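Local coordinates for esterase D from Lactobacillus rhamnosus, a protein that probably hydrolyses carboxylic esters as a serine hydrolase of the alpha/beta-hydrolase fold, in two crystal structures: PDB 3DYI (chain A, 1.72 Å), residues L28-G33 and F98-G103; PDB 3DLT (chain B, 1.90 Å), residues L28-G33 and F98-G103. One frame, after least-squares fit of the local backbone (RMSD 0.53 Å); residues are numbered along the deposited sequences.

Structure 1 (3DYI).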
loop_
_atom_site.group_PDB
_atom_site.type_symbol
_atom_site.label_atom_id
_atom_site.label_comp_id
_atom_site.label_asym_id
_atom_site.label_seq_id
_atom_site.Cartn_x
_atom_site.Cartn_y
_atom_site.Cartn_z
ATOM N N LEU A 28 -4.050 -2.305 1.516
ATOM C CA LEU A 28 -3.862 -2.125 0.075
ATOM C C LEU A 28 -2.419 -2.448 -0.325
ATOM O O LEU A 28 -1.478 -1.875 0.225
ATOM C CB LEU A 28 -4.246 -0.695 -0.333
ATOM C CG LEU A 28 -5.673 -0.254 0.041
ATOM C CD1 LEU A 28 -5.923 1.206 -0.313
ATOM C CD2 LEU A 28 -6.714 -1.146 -0.628
ATOM N N HIS A 29 -2.254 -3.367 -1.280
ATOM C CA HIS A 29 -0.927 -3.888 -1.622
ATOM C C HIS A 29 -0.071 -2.999 -2.541
ATOM O O HIS A 29 -0.508 -1.926 -2.961
ATOM C CB HIS A 29 -1.025 -5.337 -2.143
ATOM C CG HIS A 29 -1.619 -5.473 -3.513
ATOM N ND1 HIS A 29 -0.924 -5.167 -4.664
ATOM C CD2 HIS A 29 -2.821 -5.950 -3.918
ATOM C CE1 HIS A 29 -1.680 -5.427 -5.717
ATOM N NE2 HIS A 29 -2.838 -5.896 -5.291
ATOM N N ALA A 30 1.139 -3.476 -2.843
ATOM C CA ALA A 30 2.138 -2.725 -3.606
ATOM C C ALA A 30 2.042 -2.920 -5.126
ATOM O O ALA A 30 1.384 -3.846 -5.605
ATOM C CB ALA A 30 3.538 -3.102 -3.126
ATOM N N TYR A 31 2.705 -2.030 -5.868
ATOM C CA TYR A 31 2.862 -2.161 -7.318
ATOM C C TYR A 31 3.744 -3.376 -7.603
ATOM O O TYR A 31 4.837 -3.486 -7.049
ATOM C CB TYR A 31 3.498 -0.885 -7.877
ATOM C CG TYR A 31 3.668 -0.803 -9.384
ATOM C CD1 TYR A 31 2.564 -0.829 -10.241
ATOM C CD2 TYR A 31 4.939 -0.644 -9.944
ATOM C CE1 TYR A 31 2.725 -0.720 -11.627
ATOM C CE2 TYR A 31 5.112 -0.536 -11.322
ATOM C CZ TYR A 31 4.005 -0.575 -12.157
ATOM O OH TYR A 31 4.181 -0.466 -13.517
ATOM N N THR A 32 3.257 -4.267 -8.471
ATOM C CA THR A 32 3.823 -5.619 -8.720
ATOM C C THR A 32 3.572 -6.608 -7.574
ATOM O O THR A 32 3.910 -7.794 -7.681
ATOM C CB THR A 32 5.344 -5.649 -9.096
ATOM O OG1 THR A 32 6.157 -5.499 -7.922
ATOM C CG2 THR A 32 5.695 -4.585 -10.133
ATOM N N GLY A 33 2.997 -6.119 -6.481
ATOM C CA GLY A 33 2.660 -6.981 -5.354
ATOM C C GLY A 33 1.315 -7.653 -5.538
ATOM O O GLY A 33 0.811 -7.803 -6.663
ATOM N N PHE A 98 -4.852 1.119 5.573
ATOM C CA PHE A 98 -3.395 1.215 5.413
ATOM C C PHE A 98 -2.964 0.668 4.065
ATOM O O PHE A 98 -3.612 -0.219 3.500
ATOM C CB PHE A 98 -2.649 0.432 6.500
ATOM C CG PHE A 98 -3.035 0.801 7.899
ATOM C CD1 PHE A 98 -2.444 1.886 8.534
ATOM C CD2 PHE A 98 -3.968 0.040 8.596
ATOM C CE1 PHE A 98 -2.791 2.220 9.851
ATOM C CE2 PHE A 98 -4.325 0.369 9.901
ATOM C CZ PHE A 98 -3.738 1.457 10.531
ATOM N N GLY A 99 -1.850 1.182 3.558
ATOM C CA GLY A 99 -1.348 0.730 2.267
ATOM C C GLY A 99 0.161 0.650 2.208
ATOM O O GLY A 99 0.859 1.484 2.783
ATOM N N LEU A 100 0.656 -0.364 1.501
ATOM C CA LEU A 100 2.084 -0.546 1.288
ATOM C C LEU A 100 2.493 0.062 -0.044
ATOM O O LEU A 100 1.962 -0.317 -1.094
ATOM C CB LEU A 100 2.429 -2.039 1.312
ATOM C CG LEU A 100 3.841 -2.448 0.889
ATOM C CD1 LEU A 100 4.868 -2.058 1.958
ATOM C CD2 LEU A 100 3.874 -3.951 0.606
ATOM N N SER A 101 3.438 1.000 0.009
ATOM C CA SER A 101 3.970 1.667 -1.185
ATOM C C SER A 101 2.831 2.208 -2.084
ATOM O O SER A 101 2.112 3.113 -1.666
ATOM C CB SER A 101 4.950 0.738 -1.917
ATOM O OG SER A 101 5.876 1.478 -2.693
ATOM N N LEU A 102 2.643 1.648 -3.281
ATOM C CA LEU A 102 1.504 2.032 -4.141
ATOM C C LEU A 102 0.187 2.142 -3.358
ATOM O O LEU A 102 -0.505 3.164 -3.420
ATOM C CB LEU A 102 1.329 1.050 -5.302
ATOM C CG LEU A 102 0.105 1.288 -6.200
ATOM C CD1 LEU A 102 0.300 2.510 -7.106
ATOM C CD2 LEU A 102 -0.225 0.048 -7.023
ATOM N N GLY A 103 -0.147 1.082 -2.620
ATOM C CA GLY A 103 -1.356 1.044 -1.801
ATOM C C GLY A 103 -1.470 2.200 -0.821
ATOM O O GLY A 103 -2.577 2.641 -0.506
#

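Structure 2 (3DLT). With BUA (butanoic acid), chain C.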
loop_
_atom_site.group_PDB
_atom_site.type_symbol
_atom_site.label_atom_id
_atom_site.label_comp_id
_atom_site.label_asym_id
_atom_site.label_seq_id
_atom_site.Cartn_x
_atom_site.Cartn_y
_atom_site.Cartn_z
ATOM N N LEU B 28 -4.179 -2.297 1.282
ATOM C CA LEU B 28 -3.941 -2.113 -0.157
ATOM C C LEU B 28 -2.499 -2.440 -0.531
ATOM O O LEU B 28 -1.558 -1.893 0.029
ATOM C CB LEU B 28 -4.245 -0.674 -0.564
ATOM C CG LEU B 28 -5.602 -0.110 -0.151
ATOM C CD1 LEU B 28 -5.696 1.366 -0.538
ATOM C CD2 LEU B 28 -6.753 -0.891 -0.736
ATOM N N HIS B 29 -2.326 -3.317 -1.520
ATOM C CA HIS B 29 -1.062 -4.011 -1.678
ATOM C C HIS B 29 -0.022 -3.203 -2.465
ATOM O O HIS B 29 -0.251 -2.038 -2.822
ATOM C CB HIS B 29 -1.274 -5.413 -2.231
ATOM C CG HIS B 29 -1.760 -5.476 -3.654
ATOM N ND1 HIS B 29 -1.018 -5.030 -4.728
ATOM C CD2 HIS B 29 -2.899 -5.999 -4.176
ATOM C CE1 HIS B 29 -1.691 -5.244 -5.844
ATOM N NE2 HIS B 29 -2.824 -5.854 -5.544
ATOM N N ALA B 30 1.128 -3.825 -2.712
ATOM C CA ALA B 30 2.236 -3.162 -3.381
ATOM C C ALA B 30 2.069 -3.187 -4.920
ATOM O O ALA B 30 1.340 -4.016 -5.477
ATOM C CB ALA B 30 3.535 -3.818 -2.984
ATOM N N TYR B 31 2.767 -2.271 -5.585
ATOM C CA TYR B 31 2.936 -2.290 -7.036
ATOM C C TYR B 31 3.749 -3.522 -7.394
ATOM O O TYR B 31 4.807 -3.786 -6.794
ATOM C CB TYR B 31 3.681 -1.021 -7.450
ATOM C CG TYR B 31 3.860 -0.798 -8.924
ATOM C CD1 TYR B 31 2.798 -0.896 -9.795
ATOM C CD2 TYR B 31 5.092 -0.443 -9.431
ATOM C CE1 TYR B 31 2.964 -0.674 -11.140
ATOM C CE2 TYR B 31 5.261 -0.189 -10.779
ATOM C CZ TYR B 31 4.204 -0.310 -11.625
ATOM O OH TYR B 31 4.410 -0.038 -12.959
ATOM N N THR B 32 3.244 -4.280 -8.362
ATOM C CA THR B 32 3.746 -5.624 -8.717
ATOM C C THR B 32 3.496 -6.661 -7.649
ATOM O O THR B 32 3.904 -7.830 -7.793
ATOM C CB THR B 32 5.258 -5.671 -9.098
ATOM O OG1 THR B 32 6.056 -5.659 -7.914
ATOM C CG2 THR B 32 5.672 -4.545 -10.057
ATOM N N GLY B 33 2.814 -6.256 -6.572
ATOM C CA GLY B 33 2.430 -7.168 -5.546
ATOM C C GLY B 33 1.082 -7.784 -5.790
ATOM O O GLY B 33 0.593 -7.829 -6.926
ATOM N N PHE B 98 -4.753 1.057 5.388
ATOM C CA PHE B 98 -3.320 1.085 5.220
ATOM C C PHE B 98 -2.913 0.496 3.897
ATOM O O PHE B 98 -3.651 -0.250 3.276
ATOM C CB PHE B 98 -2.630 0.249 6.290
ATOM C CG PHE B 98 -3.069 0.558 7.675
ATOM C CD1 PHE B 98 -2.461 1.563 8.394
ATOM C CD2 PHE B 98 -4.084 -0.175 8.260
ATOM C CE1 PHE B 98 -2.866 1.834 9.686
ATOM C CE2 PHE B 98 -4.498 0.079 9.548
ATOM C CZ PHE B 98 -3.902 1.089 10.263
ATOM N N GLY B 99 -1.701 0.804 3.493
ATOM C CA GLY B 99 -1.145 0.210 2.289
ATOM C C GLY B 99 0.353 0.320 2.254
ATOM O O GLY B 99 0.958 0.997 3.069
ATOM N N LEU B 100 0.954 -0.399 1.303
ATOM C CA LEU B 100 2.394 -0.385 1.071
ATOM C C LEU B 100 2.699 0.882 0.275
ATOM O O LEU B 100 2.043 1.884 0.543
ATOM C CB LEU B 100 2.817 -1.720 0.431
ATOM C CG LEU B 100 3.078 -2.802 1.463
ATOM C CD1 LEU B 100 3.049 -4.236 0.807
ATOM C CD2 LEU B 100 4.437 -2.493 2.204
ATOM N N SER B 101 3.661 0.932 -0.641
ATOM C CA SER B 101 3.950 2.214 -1.257
ATOM C C SER B 101 2.809 2.653 -2.141
ATOM O O SER B 101 2.227 3.706 -1.905
ATOM C CB SER B 101 5.243 2.226 -2.076
ATOM O OG SER B 101 6.391 2.067 -1.287
ATOM N N LEU B 102 2.498 1.846 -3.165
ATOM C CA LEU B 102 1.357 2.106 -4.055
ATOM C C LEU B 102 0.060 2.190 -3.284
ATOM O O LEU B 102 -0.628 3.226 -3.271
ATOM C CB LEU B 102 1.209 0.997 -5.120
ATOM C CG LEU B 102 0.133 1.318 -6.184
ATOM C CD1 LEU B 102 0.564 2.541 -6.986
ATOM C CD2 LEU B 102 -0.180 0.109 -7.098
ATOM N N GLY B 103 -0.292 1.080 -2.652
ATOM C CA GLY B 103 -1.483 1.025 -1.850
ATOM C C GLY B 103 -1.530 2.209 -0.919
ATOM O O GLY B 103 -2.596 2.722 -0.693
HETATM C C1 BUA C . 7.826 0.320 -4.383
HETATM C C2 BUA C . 6.837 -0.581 -5.078
HETATM C C3 BUA C . 6.274 -1.648 -4.135
HETATM C C4 BUA C . 5.174 -1.038 -3.279
HETATM O O1 BUA C . 4.195 -0.544 -3.847
HETATM O O2 BUA C . 5.276 -1.050 -2.041
#

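Structure 1 (3DYI)
Leu28 and Phe98 meet by backbone hydrogen bonding where the parallel strands 23-28 and 94-100 end in the central sheet of the alpha/beta-hydrolase fold. Leu28 N donates to Phe98 O at 2.9 Å, and Leu100 N to Leu28 O. A CB on Gly103, early in helix 102-113, would clash with Leu28 O and His29 O, so glycine suits this place. In the loop, His29 ND1 lies 2.8 Å from Ala30 O, a hydrogen bond in the ring plane, with Gly33 N on the carbonyl's opposite face closing the type II turn. Small Ala30 puts CB 3.8 Å from Leu100 CD2. Tyr31 CB rests on Leu102 CB at 3.9 Å, both side chains suiting an apolar side lined by Trp77 and Ile169, while Tyr31 OH hydrogen-bonds to Gln165. Ser101, the predicted nucleophile, has phi 50°, the strained strand-to-helix turn expected of a GxSxG nucleophile elbow. Its side chain (chi1 -155°) touches His226, with Asp195 beyond, consistent with a catalytic triad. Buried Tyr31 N finds no partner in the model.

Structure 2 (3DLT)
Leu28 N donates a backbone hydrogen bond to Phe98 O at 2.9 Å, and Leu100 N to Leu28 O. A CB on Gly103 would clash with Leu28 O and His29 O, so glycine suits this place. In the loop, His29 ND1 lies 2.7 Å from Ala30 O, a hydrogen bond in the ring plane, with Gly33 N on the carbonyl's opposite face closing the type II turn. Small Ala30 puts CB 3.8 Å from Leu100 CD1. Tyr31 CB rests on Leu102 CB at 4.0 Å, both side chains suiting an apolar side lined by Trp77 and Ile169, while Tyr31 OH hydrogen-bonds to Gln165. Ser101, the predicted nucleophile of the GxSxG sequence, has helical backbone angles (phi -69°). Its side chain (chi1 -67°) touches His226, and OG hydrogen-bonds to Ser125 O. Butanoic acid is hydrogen-bonded to three amides: O1 takes Tyr31 N at 2.8 Å and, almost straight, Leu102 N at 3.0 Å, a pairing that resembles an oxyanion hole; O2 takes Ser101 N at 2.9 Å. The acid is also hydrogen-bonded to His226 NE2, placing it at the predicted catalytic site.

Structure 1 against structure 2
The change from structure 1 to structure 2 centres on the peptide joining Leu100(A) to Ser101(A), which is rotated in Leu100(B)-Ser101(B). The carbonyl O atoms of Leu100(A) and Leu100(B) stand 2.7 Å apart after superposition, and psi goes from 122° in Leu100(A) to -146° in Leu100(B). On the other side of the same peptide phi goes from 50° in Ser101(A) to -69° in Ser101(B), and psi from -113° to -60°, so a strained positive-phi conformation gives way to a helical one. This rotation may be linked to the acid held in structure 2, though two crystals cannot establish cause. CB and OG of Ser101(A) leave their places. The side chain turns as well, chi1 passing from -155° in Ser101(A) to -67° in Ser101(B), and their OG atoms lie 1.6 Å apart. The CA atoms that can be compared coincide within the error, and the side chains of Leu28(A), Tyr31(A), Leu102(A) and their counterparts in chain B keep their place. The bond Leu28(A) N to Phe98(A) O recurs as Leu28(B) N to Phe98(B) O. Butanoic acid is modelled in structure 2 alone; its carboxyl group brings acceptors, O1 to Tyr31(B) N and Leu102(B) N, and O2 to Ser101(B) N.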